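Proline iminopeptidase-related protein (PDB 2YYS) is of unknown function but belongs to peptidase family S33, has an alpha/beta-hydrolase fold, and may act as a peptidase. Local coordinates at residues V17-P22 and R54-D59; L100-G105 and G254-I259; Y222-E227 and E267-A272. One frame throughout, in Å; residues are numbered along the deposited sequence.

Contact 1. Residues V17-P22 and R54-D59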
loop_
_atom_site.group_PDB
_atom_site.type_symbol
_atom_site.label_atom_id
_atom_site.label_comp_id
_atom_site.label_asym_id
_atom_site.label_seq_id
_atom_site.Cartn_x
_atom_site.Cartn_y
_atom_site.Cartn_z
ATOM N N VAL A 17 7.835 2.188 -14.235
ATOM C CA VAL A 17 8.634 2.791 -13.185
ATOM C C VAL A 17 8.759 4.285 -13.421
ATOM O O VAL A 17 8.992 4.720 -14.547
ATOM C CB VAL A 17 10.052 2.149 -13.145
ATOM C CG1 VAL A 17 10.945 2.844 -12.149
ATOM C CG2 VAL A 17 9.951 0.662 -12.802
ATOM N N GLU A 18 8.578 5.060 -12.355
ATOM C CA GLU A 18 8.889 6.488 -12.329
ATOM C C GLU A 18 9.938 6.701 -11.245
ATOM O O GLU A 18 9.651 6.629 -10.047
ATOM C CB GLU A 18 7.648 7.329 -12.047
ATOM C CG GLU A 18 6.473 7.021 -12.970
ATOM C CD GLU A 18 5.200 7.780 -12.609
ATOM O OE1 GLU A 18 5.081 8.227 -11.456
ATOM O OE2 GLU A 18 4.304 7.909 -13.483
ATOM N N ASP A 19 11.158 6.926 -11.702
ATOM C CA ASP A 19 12.333 7.093 -10.884
ATOM C C ASP A 19 12.592 8.589 -10.787
ATOM O O ASP A 19 13.064 9.218 -11.736
ATOM C CB ASP A 19 13.474 6.338 -11.571
ATOM C CG ASP A 19 14.783 6.422 -10.836
ATOM O OD1 ASP A 19 14.873 7.037 -9.751
ATOM O OD2 ASP A 19 15.803 5.887 -11.311
ATOM N N VAL A 20 12.303 9.154 -9.621
ATOM C CA VAL A 20 12.175 10.600 -9.456
ATOM C C VAL A 20 13.091 11.140 -8.365
ATOM O O VAL A 20 13.215 10.532 -7.312
ATOM C CB VAL A 20 10.714 10.925 -9.089
ATOM C CG1 VAL A 20 10.515 12.372 -8.820
ATOM C CG2 VAL A 20 9.790 10.479 -10.225
ATOM N N GLY A 21 13.699 12.300 -8.601
ATOM C CA GLY A 21 14.562 12.935 -7.615
ATOM C C GLY A 21 16.045 12.651 -7.832
ATOM O O GLY A 21 16.411 11.913 -8.742
ATOM N N PRO A 22 16.900 13.255 -7.004
ATOM C CA PRO A 22 18.356 13.135 -7.170
ATOM C C PRO A 22 18.808 11.677 -7.194
ATOM O O PRO A 22 18.430 10.910 -6.319
ATOM C CB PRO A 22 18.943 13.880 -5.956
ATOM C CG PRO A 22 17.815 14.401 -5.157
ATOM C CD PRO A 22 16.521 14.092 -5.852
ATOM N N ARG A 54 15.303 10.143 -3.556
ATOM C CA ARG A 54 15.102 9.441 -4.803
ATOM C C ARG A 54 13.930 8.502 -4.578
ATOM O O ARG A 54 14.021 7.559 -3.788
ATOM C CB ARG A 54 16.340 8.648 -5.176
ATOM C CG ARG A 54 16.219 7.910 -6.488
ATOM C CD ARG A 54 17.447 7.155 -6.833
ATOM N NE ARG A 54 17.327 6.451 -8.095
ATOM C CZ ARG A 54 18.254 5.654 -8.587
ATOM N NH1 ARG A 54 19.383 5.446 -7.926
ATOM N NH2 ARG A 54 18.060 5.059 -9.746
ATOM N N VAL A 55 12.823 8.763 -5.260
ATOM C CA VAL A 55 11.610 8.000 -5.062
ATOM C C VAL A 55 11.296 7.178 -6.317
ATOM O O VAL A 55 11.178 7.710 -7.427
ATOM C CB VAL A 55 10.421 8.909 -4.743
ATOM C CG1 VAL A 55 9.239 8.077 -4.298
ATOM C CG2 VAL A 55 10.789 9.910 -3.686
ATOM N N VAL A 56 11.137 5.882 -6.112
ATOM C CA VAL A 56 10.826 4.965 -7.187
ATOM C C VAL A 56 9.360 4.566 -7.038
ATOM O O VAL A 56 9.007 3.700 -6.210
ATOM C CB VAL A 56 11.764 3.741 -7.135
ATOM C CG1 VAL A 56 11.489 2.804 -8.292
ATOM C CG2 VAL A 56 13.196 4.193 -7.159
ATOM N N TYR A 57 8.502 5.255 -7.778
ATOM C CA TYR A 57 7.105 4.864 -7.887
ATOM C C TYR A 57 7.041 3.805 -8.965
ATOM O O TYR A 57 7.649 3.952 -10.014
ATOM C CB TYR A 57 6.194 6.048 -8.254
ATOM C CG TYR A 57 6.338 7.271 -7.373
ATOM C CD1 TYR A 57 5.577 7.423 -6.226
ATOM C CD2 TYR A 57 7.223 8.290 -7.706
ATOM C CE1 TYR A 57 5.705 8.559 -5.423
ATOM C CE2 TYR A 57 7.357 9.416 -6.919
ATOM C CZ TYR A 57 6.596 9.548 -5.777
ATOM O OH TYR A 57 6.747 10.677 -4.988
ATOM N N PHE A 58 6.355 2.711 -8.693
ATOM C CA PHE A 58 6.148 1.711 -9.719
ATOM C C PHE A 58 4.821 1.011 -9.583
ATOM O O PHE A 58 4.229 0.959 -8.494
ATOM C CB PHE A 58 7.321 0.717 -9.781
ATOM C CG PHE A 58 7.413 -0.229 -8.616
ATOM C CD1 PHE A 58 7.007 -1.543 -8.749
ATOM C CD2 PHE A 58 7.991 0.170 -7.418
ATOM C CE1 PHE A 58 7.114 -2.428 -7.696
ATOM C CE2 PHE A 58 8.105 -0.717 -6.348
ATOM C CZ PHE A 58 7.672 -2.014 -6.483
ATOM N N ASP A 59 4.339 0.513 -10.715
ATOM C CA ASP A 59 3.175 -0.327 -10.737
ATOM C C ASP A 59 3.667 -1.767 -10.720
ATOM O O ASP A 59 4.568 -2.139 -11.470
ATOM C CB ASP A 59 2.332 -0.079 -11.985
ATOM C CG ASP A 59 1.664 1.269 -11.992
ATOM O OD1 ASP A 59 1.875 2.073 -11.052
ATOM O OD2 ASP A 59 0.902 1.612 -12.924
#

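Contact 2. Residues L100-G105 and G254-I259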
loop_
_atom_site.group_PDB
_atom_site.type_symbol
_atom_site.label_atom_id
_atom_site.label_comp_id
_atom_site.label_asym_id
_atom_site.label_seq_id
_atom_site.Cartn_x
_atom_site.Cartn_y
_atom_site.Cartn_z
ATOM N N LEU A 100 7.755 3.101 1.360
ATOM C CA LEU A 100 6.458 3.708 1.622
ATOM C C LEU A 100 5.414 2.764 1.063
ATOM O O LEU A 100 5.470 2.432 -0.119
ATOM C CB LEU A 100 6.331 5.057 0.923
ATOM C CG LEU A 100 7.440 6.080 1.107
ATOM C CD1 LEU A 100 7.129 7.317 0.269
ATOM C CD2 LEU A 100 7.617 6.466 2.560
ATOM N N ALA A 101 4.467 2.336 1.899
ATOM C CA ALA A 101 3.423 1.400 1.498
ATOM C C ALA A 101 2.030 1.939 1.794
ATOM O O ALA A 101 1.843 2.726 2.722
ATOM C CB ALA A 101 3.604 0.076 2.215
ATOM N N HIS A 102 1.048 1.483 1.022
ATOM C CA HIS A 102 -0.343 1.839 1.231
ATOM C C HIS A 102 -1.231 0.602 1.070
ATOM O O HIS A 102 -1.087 -0.161 0.119
ATOM C CB HIS A 102 -0.758 2.927 0.244
ATOM C CG HIS A 102 -2.160 3.410 0.438
ATOM N ND1 HIS A 102 -3.117 3.307 -0.544
ATOM C CD2 HIS A 102 -2.766 3.998 1.497
ATOM C CE1 HIS A 102 -4.254 3.815 -0.101
ATOM N NE2 HIS A 102 -4.066 4.250 1.132
ATOM N N GLY A 103 -2.147 0.400 2.012
ATOM C CA GLY A 103 -3.073 -0.718 1.954
ATOM C C GLY A 103 -2.355 -2.053 1.953
ATOM O O GLY A 103 -1.495 -2.287 2.805
ATOM N N PHE A 104 -2.697 -2.901 0.980
ATOM C CA PHE A 104 -2.071 -4.204 0.791
ATOM C C PHE A 104 -0.566 -4.107 0.581
ATOM O O PHE A 104 0.157 -5.042 0.884
ATOM C CB PHE A 104 -2.697 -4.940 -0.398
ATOM C CG PHE A 104 -2.138 -6.321 -0.615
ATOM C CD1 PHE A 104 -2.196 -7.273 0.392
ATOM C CD2 PHE A 104 -1.528 -6.652 -1.804
ATOM C CE1 PHE A 104 -1.662 -8.543 0.192
ATOM C CE2 PHE A 104 -1.002 -7.908 -2.012
ATOM C CZ PHE A 104 -1.067 -8.853 -1.023
ATOM N N GLY A 105 -0.104 -2.981 0.047
ATOM C CA GLY A 105 1.314 -2.703 -0.039
ATOM C C GLY A 105 2.062 -3.001 1.250
ATOM O O GLY A 105 3.237 -3.359 1.208
ATOM N N GLY A 254 -10.085 9.067 5.857
ATOM C CA GLY A 254 -10.343 7.728 5.375
ATOM C C GLY A 254 -9.071 7.122 4.811
ATOM O O GLY A 254 -7.970 7.442 5.258
ATOM N N HIS A 255 -9.238 6.272 3.805
ATOM C CA HIS A 255 -8.149 5.487 3.223
ATOM C C HIS A 255 -7.140 6.336 2.449
ATOM O O HIS A 255 -5.935 6.093 2.533
ATOM C CB HIS A 255 -8.745 4.395 2.330
ATOM C CG HIS A 255 -7.773 3.327 1.935
ATOM N ND1 HIS A 255 -7.015 2.627 2.850
ATOM C CD2 HIS A 255 -7.444 2.835 0.715
ATOM C CE1 HIS A 255 -6.256 1.754 2.207
ATOM N NE2 HIS A 255 -6.496 1.861 0.912
ATOM N N TYR A 256 -7.635 7.323 1.702
ATOM C CA TYR A 256 -6.780 8.318 1.067
ATOM C C TYR A 256 -6.662 9.492 2.013
ATOM O O TYR A 256 -7.217 10.566 1.819
ATOM C CB TYR A 256 -7.310 8.690 -0.320
ATOM C CG TYR A 256 -7.300 7.480 -1.200
ATOM C CD1 TYR A 256 -6.168 7.119 -1.921
ATOM C CD2 TYR A 256 -8.387 6.639 -1.242
ATOM C CE1 TYR A 256 -6.154 5.962 -2.703
ATOM C CE2 TYR A 256 -8.382 5.496 -1.998
ATOM C CZ TYR A 256 -7.276 5.161 -2.733
ATOM O OH TYR A 256 -7.323 4.009 -3.478
ATOM N N LEU A 257 -5.897 9.260 3.063
ATOM C CA LEU A 257 -5.939 10.136 4.212
ATOM C C LEU A 257 -5.357 11.526 3.933
ATOM O O LEU A 257 -5.762 12.503 4.574
ATOM C CB LEU A 257 -5.354 9.434 5.451
ATOM C CG LEU A 257 -3.877 9.067 5.533
ATOM C CD1 LEU A 257 -3.523 8.604 6.928
ATOM C CD2 LEU A 257 -3.523 7.954 4.551
ATOM N N TRP A 258 -4.466 11.624 2.946
ATOM C CA TRP A 258 -3.867 12.896 2.563
ATOM C C TRP A 258 -4.860 13.802 1.805
ATOM O O TRP A 258 -4.692 15.011 1.776
ATOM C CB TRP A 258 -2.589 12.665 1.725
ATOM C CG TRP A 258 -2.809 11.780 0.548
ATOM C CD1 TRP A 258 -3.218 12.167 -0.692
ATOM C CD2 TRP A 258 -2.669 10.354 0.497
ATOM N NE1 TRP A 258 -3.342 11.068 -1.510
ATOM C CE2 TRP A 258 -3.002 9.944 -0.808
ATOM C CE3 TRP A 258 -2.281 9.377 1.419
ATOM C CZ2 TRP A 258 -2.979 8.603 -1.205
ATOM C CZ3 TRP A 258 -2.264 8.041 1.027
ATOM C CH2 TRP A 258 -2.606 7.668 -0.272
ATOM N N ILE A 259 -5.872 13.204 1.179
ATOM C CA ILE A 259 -6.951 13.943 0.532
ATOM C C ILE A 259 -7.947 14.503 1.561
ATOM O O ILE A 259 -8.354 15.658 1.477
ATOM C CB ILE A 259 -7.694 13.022 -0.456
ATOM C CG1 ILE A 259 -6.784 12.644 -1.631
ATOM C CG2 ILE A 259 -8.983 13.681 -0.964
ATOM C CD1 ILE A 259 -7.464 11.728 -2.655
#

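Contact 3. Residues Y222-E227 and E267-A272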
loop_
_atom_site.group_PDB
_atom_site.type_symbol
_atom_site.label_atom_id
_atom_site.label_comp_id
_atom_site.label_asym_id
_atom_site.label_seq_id
_atom_site.Cartn_x
_atom_site.Cartn_y
_atom_site.Cartn_z
ATOM N N TYR A 222 6.812 3.241 10.906
ATOM C CA TYR A 222 5.751 4.147 11.337
ATOM C C TYR A 222 4.443 3.722 10.687
ATOM O O TYR A 222 4.428 3.304 9.531
ATOM C CB TYR A 222 6.064 5.583 10.897
ATOM C CG TYR A 222 6.271 6.583 12.010
ATOM C CD1 TYR A 222 7.419 6.533 12.795
ATOM C CD2 TYR A 222 5.327 7.596 12.267
ATOM C CE1 TYR A 222 7.636 7.457 13.818
ATOM C CE2 TYR A 222 5.528 8.534 13.299
ATOM C CZ TYR A 222 6.692 8.456 14.074
ATOM O OH TYR A 222 6.938 9.361 15.100
ATOM N N VAL A 223 3.354 3.859 11.425
ATOM C CA VAL A 223 2.029 3.592 10.916
ATOM C C VAL A 223 1.235 4.896 10.948
ATOM O O VAL A 223 1.147 5.552 11.981
ATOM C CB VAL A 223 1.299 2.518 11.743
ATOM C CG1 VAL A 223 -0.116 2.332 11.237
ATOM C CG2 VAL A 223 2.066 1.187 11.705
ATOM N N LEU A 224 0.687 5.257 9.794
ATOM C CA LEU A 224 -0.205 6.404 9.637
ATOM C C LEU A 224 -1.503 5.890 9.069
ATOM O O LEU A 224 -1.500 5.178 8.067
ATOM C CB LEU A 224 0.359 7.415 8.638
ATOM C CG LEU A 224 1.293 8.521 9.103
ATOM C CD1 LEU A 224 2.531 7.960 9.726
ATOM C CD2 LEU A 224 1.658 9.411 7.914
ATOM N N VAL A 225 -2.614 6.266 9.682
ATOM C CA VAL A 225 -3.908 5.751 9.269
ATOM C C VAL A 225 -5.024 6.744 9.582
ATOM O O VAL A 225 -4.926 7.538 10.508
ATOM C CB VAL A 225 -4.166 4.381 9.950
ATOM C CG1 VAL A 225 -4.309 4.539 11.461
ATOM C CG2 VAL A 225 -5.378 3.676 9.355
ATOM N N GLY A 226 -6.097 6.687 8.808
ATOM C CA GLY A 226 -7.237 7.561 9.035
ATOM C C GLY A 226 -8.157 6.924 10.049
ATOM O O GLY A 226 -8.442 5.739 9.968
ATOM N N GLU A 227 -8.625 7.705 11.004
ATOM C CA GLU A 227 -9.589 7.219 11.996
ATOM C C GLU A 227 -10.851 6.627 11.386
ATOM O O GLU A 227 -11.462 5.711 11.955
ATOM C CB GLU A 227 -9.985 8.388 12.878
ATOM C CG GLU A 227 -10.930 8.070 14.012
ATOM C CD GLU A 227 -11.370 9.362 14.671
ATOM O OE1 GLU A 227 -12.146 10.137 14.016
ATOM O OE2 GLU A 227 -10.864 9.607 15.800
ATOM N N GLU A 267 1.823 17.022 8.598
ATOM C CA GLU A 267 2.493 16.997 9.894
ATOM C C GLU A 267 2.929 15.566 10.272
ATOM O O GLU A 267 4.078 15.347 10.649
ATOM C CB GLU A 267 1.571 17.600 10.966
ATOM C CG GLU A 267 1.991 17.371 12.413
ATOM C CD GLU A 267 1.011 17.999 13.410
ATOM O OE1 GLU A 267 -0.203 17.652 13.397
ATOM O OE2 GLU A 267 1.460 18.846 14.210
ATOM N N ALA A 268 2.020 14.602 10.161
ATOM C CA ALA A 268 2.328 13.226 10.552
ATOM C C ALA A 268 3.341 12.590 9.606
ATOM O O ALA A 268 4.223 11.866 10.041
ATOM C CB ALA A 268 1.066 12.388 10.613
ATOM N N PHE A 269 3.227 12.873 8.316
ATOM C CA PHE A 269 4.100 12.246 7.326
ATOM C C PHE A 269 5.524 12.781 7.457
ATOM O O PHE A 269 6.481 12.003 7.410
ATOM C CB PHE A 269 3.554 12.454 5.911
ATOM C CG PHE A 269 4.196 11.586 4.865
ATOM C CD1 PHE A 269 4.293 10.214 5.035
ATOM C CD2 PHE A 269 4.692 12.145 3.697
ATOM C CE1 PHE A 269 4.875 9.419 4.068
ATOM C CE2 PHE A 269 5.282 11.348 2.725
ATOM C CZ PHE A 269 5.365 9.984 2.910
ATOM N N LYS A 270 5.654 14.095 7.661
ATOM C CA LYS A 270 6.961 14.717 7.865
ATOM C C LYS A 270 7.640 14.184 9.118
ATOM O O LYS A 270 8.844 13.979 9.129
ATOM C CB LYS A 270 6.846 16.243 7.945
ATOM C CG LYS A 270 6.686 16.930 6.581
ATOM C CD LYS A 270 6.583 18.453 6.733
ATOM C CE LYS A 270 7.372 19.194 5.663
ATOM N NZ LYS A 270 7.114 20.670 5.728
ATOM N N GLU A 271 6.869 13.958 10.170
ATOM C CA GLU A 271 7.399 13.350 11.380
ATOM C C GLU A 271 7.894 11.922 11.074
ATOM O O GLU A 271 8.989 11.548 11.473
ATOM C CB GLU A 271 6.322 13.355 12.481
ATOM C CG GLU A 271 6.672 12.568 13.735
ATOM C CD GLU A 271 5.572 12.593 14.792
ATOM O OE1 GLU A 271 4.374 12.436 14.445
ATOM O OE2 GLU A 271 5.910 12.761 15.985
ATOM N N ALA A 272 7.087 11.141 10.353
ATOM C CA ALA A 272 7.452 9.766 9.985
ATOM C C ALA A 272 8.745 9.717 9.152
ATOM O O ALA A 272 9.612 8.886 9.398
ATOM C CB ALA A 272 6.308 9.094 9.223
#

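Contact 1. Residues V17-P22 and R54-D59
R54 carries the largest share of this contact. Its side chain is extended from CG to NE, with CG anti to the backbone N (chi1 -179°), and runs across to D19. R54 grips the carboxylate side-on with two nitrogens. NE of R54 donates to OD1 of D19 at 3.0 Å, and NH2 of R54 to OD2 of D19 at 2.9 Å. Both oxygens use their syn lone pairs. Carboxylate and guanidinium are nearly coplanar, 12° apart, and the two-bond grip fixes their rotation against each other. D19 OD2 has a second cationic partner in R2, which should stabilise its negative charge. The aliphatic base of R54 packs by P22, with CB 3.3 Å from P22 O.

Strands 17-20 and 54-58 are antiparallel neighbours in the alpha/beta-hydrolase sheet. E18 and Y57 form a hydrogen-bonded pair, as do V20 and V55. E18 N points almost straight at Y57 O, at 2.8 Å. V55 N reaches V20 O at 2.7 Å.

The Y57 side chain lies on the sheet face with E18, V20 and V55. V55 CG1 sits over one face of its ring. V20 CG2 meets the ring edge at CD2 of Y57, 4.2 Å away. On the opposite face of the sheet, with D19 and F58, V17 CG1 touches V56 CG1 at 3.9 Å, and L88 of helix 78-91 covers both valines.

Contact 2. Residues L100-G105 and G254-I259
The contact lies at the nucleophile elbow of the alpha/beta-hydrolase fold, the tight turn between strand 97-102 and helix 105-115. H102 to G105 form a type II' turn. G103, with a positive phi of 60°, probably holds the place taken by the nucleophile in relatives. H255 and D229 are placed as the histidine and acid of a catalytic triad are in those enzymes.

H102 carries most of the contact. Its CG is anti to the backbone N, which sends the imidazole toward 254-259. NE2 of H102 donates to the backbone O of H255 at 3.0 Å, nearly straight at 161°. H255 O lies near the plane of the H102 ring, while the donor stands above the plane of the H255 carbonyl. The same imidazole hangs over one face of the H255 ring, with H102 CE1 3.1 Å from H255 NE2. These two rings meet obliquely.

W258 presents its edge to a face of H102 in an edge-to-face pair. Its CH2 lies 4.0 Å above the centre of the H102 ring. Y256 completes the aromatic cluster, its CE1 3.9 Å from H102 CE1. An alanine here, in place of H102, would remove the donor to H255 O and would probably loosen the seating of both the H255 and W258 rings.

H255 ND1 is hydrogen-bonded to D229, which would probably polarise the imidazole. G103 CA lies at the edge of the H255 ring, 4.0 Å from H255 CE1. With glycine at the elbow, the usual attack by a side-chain nucleophile at this position is not available.

Contact 3. Residues Y222-E227 and E267-A272
Strand 222-226 and helix 267-272 run nearly antiparallel, 170° between their directions, with axes 9.4 Å apart. This is helix-on-sheet packing of the alpha/beta-hydrolase fold: helix 262-274, late in the chain, lies against one side of the central sheet. Y222 and L224, two residues apart on the strand, both point toward the helix.

The Y222 ring lies with one face against A272. CA of A272 stands 3.9 Å from the ring centroid and only 15° off the normal, a CH-pi contact over the face. A272 CB comes closer still at the rim, 3.5 Å from Y222 CD2. The small alanine lets the ring lie this near to the helix backbone. Chi1 of Y222 is -117°, away from the staggered positions, so the ring is held here at some torsional cost.

Y222 and E271 cross at about a right angle. Y222 OH, at the tip of the ring, meets the E271 chain crosswise, 3.5 Å from E271 CG. The carboxylate of E271 forms a salt bridge through OE1 with R248, on the neighbouring strand 247-250.

L224 fits about one turn earlier on the helix, toward its N-terminal end. L224 CD2 is 3.8 Å from F269 CA. The same methyl is at the edge of the F269 ring, near its plane. L224 CD2 also touches A268 CB at 4.1 Å. F269 and A272 also pack on I123 of the sheet strand 119-125. The other methyl, L224 CD1, lies in the plane of the Y222 ring at its edge, 4.0 Å from A272 CB.

In the fold
All three contacts reach the same mixed sheet. Contact 1 joins strands 14-20 and 54-58, near the edge strand 3-9. Its centre is about 18 Å from that of contact 2 and about 21 Å from that of contact 3, and it touches neither. Along the chain it closes before the others open. Contacts 2 and 3 interleave in sequence: 100-105, 222-227, 254-259, 267-272. Their centres are about 10 Å apart, and L257 CD1 packs on V225 C at 3.6 Å. The loop bearing H255 leads through the short helix 257-260 to helix 262-274, which packs on strand 221-226. The histidine cluster, probably at the place of the active site in relatives, thus adjoins the helix-on-sheet packing of contact 3.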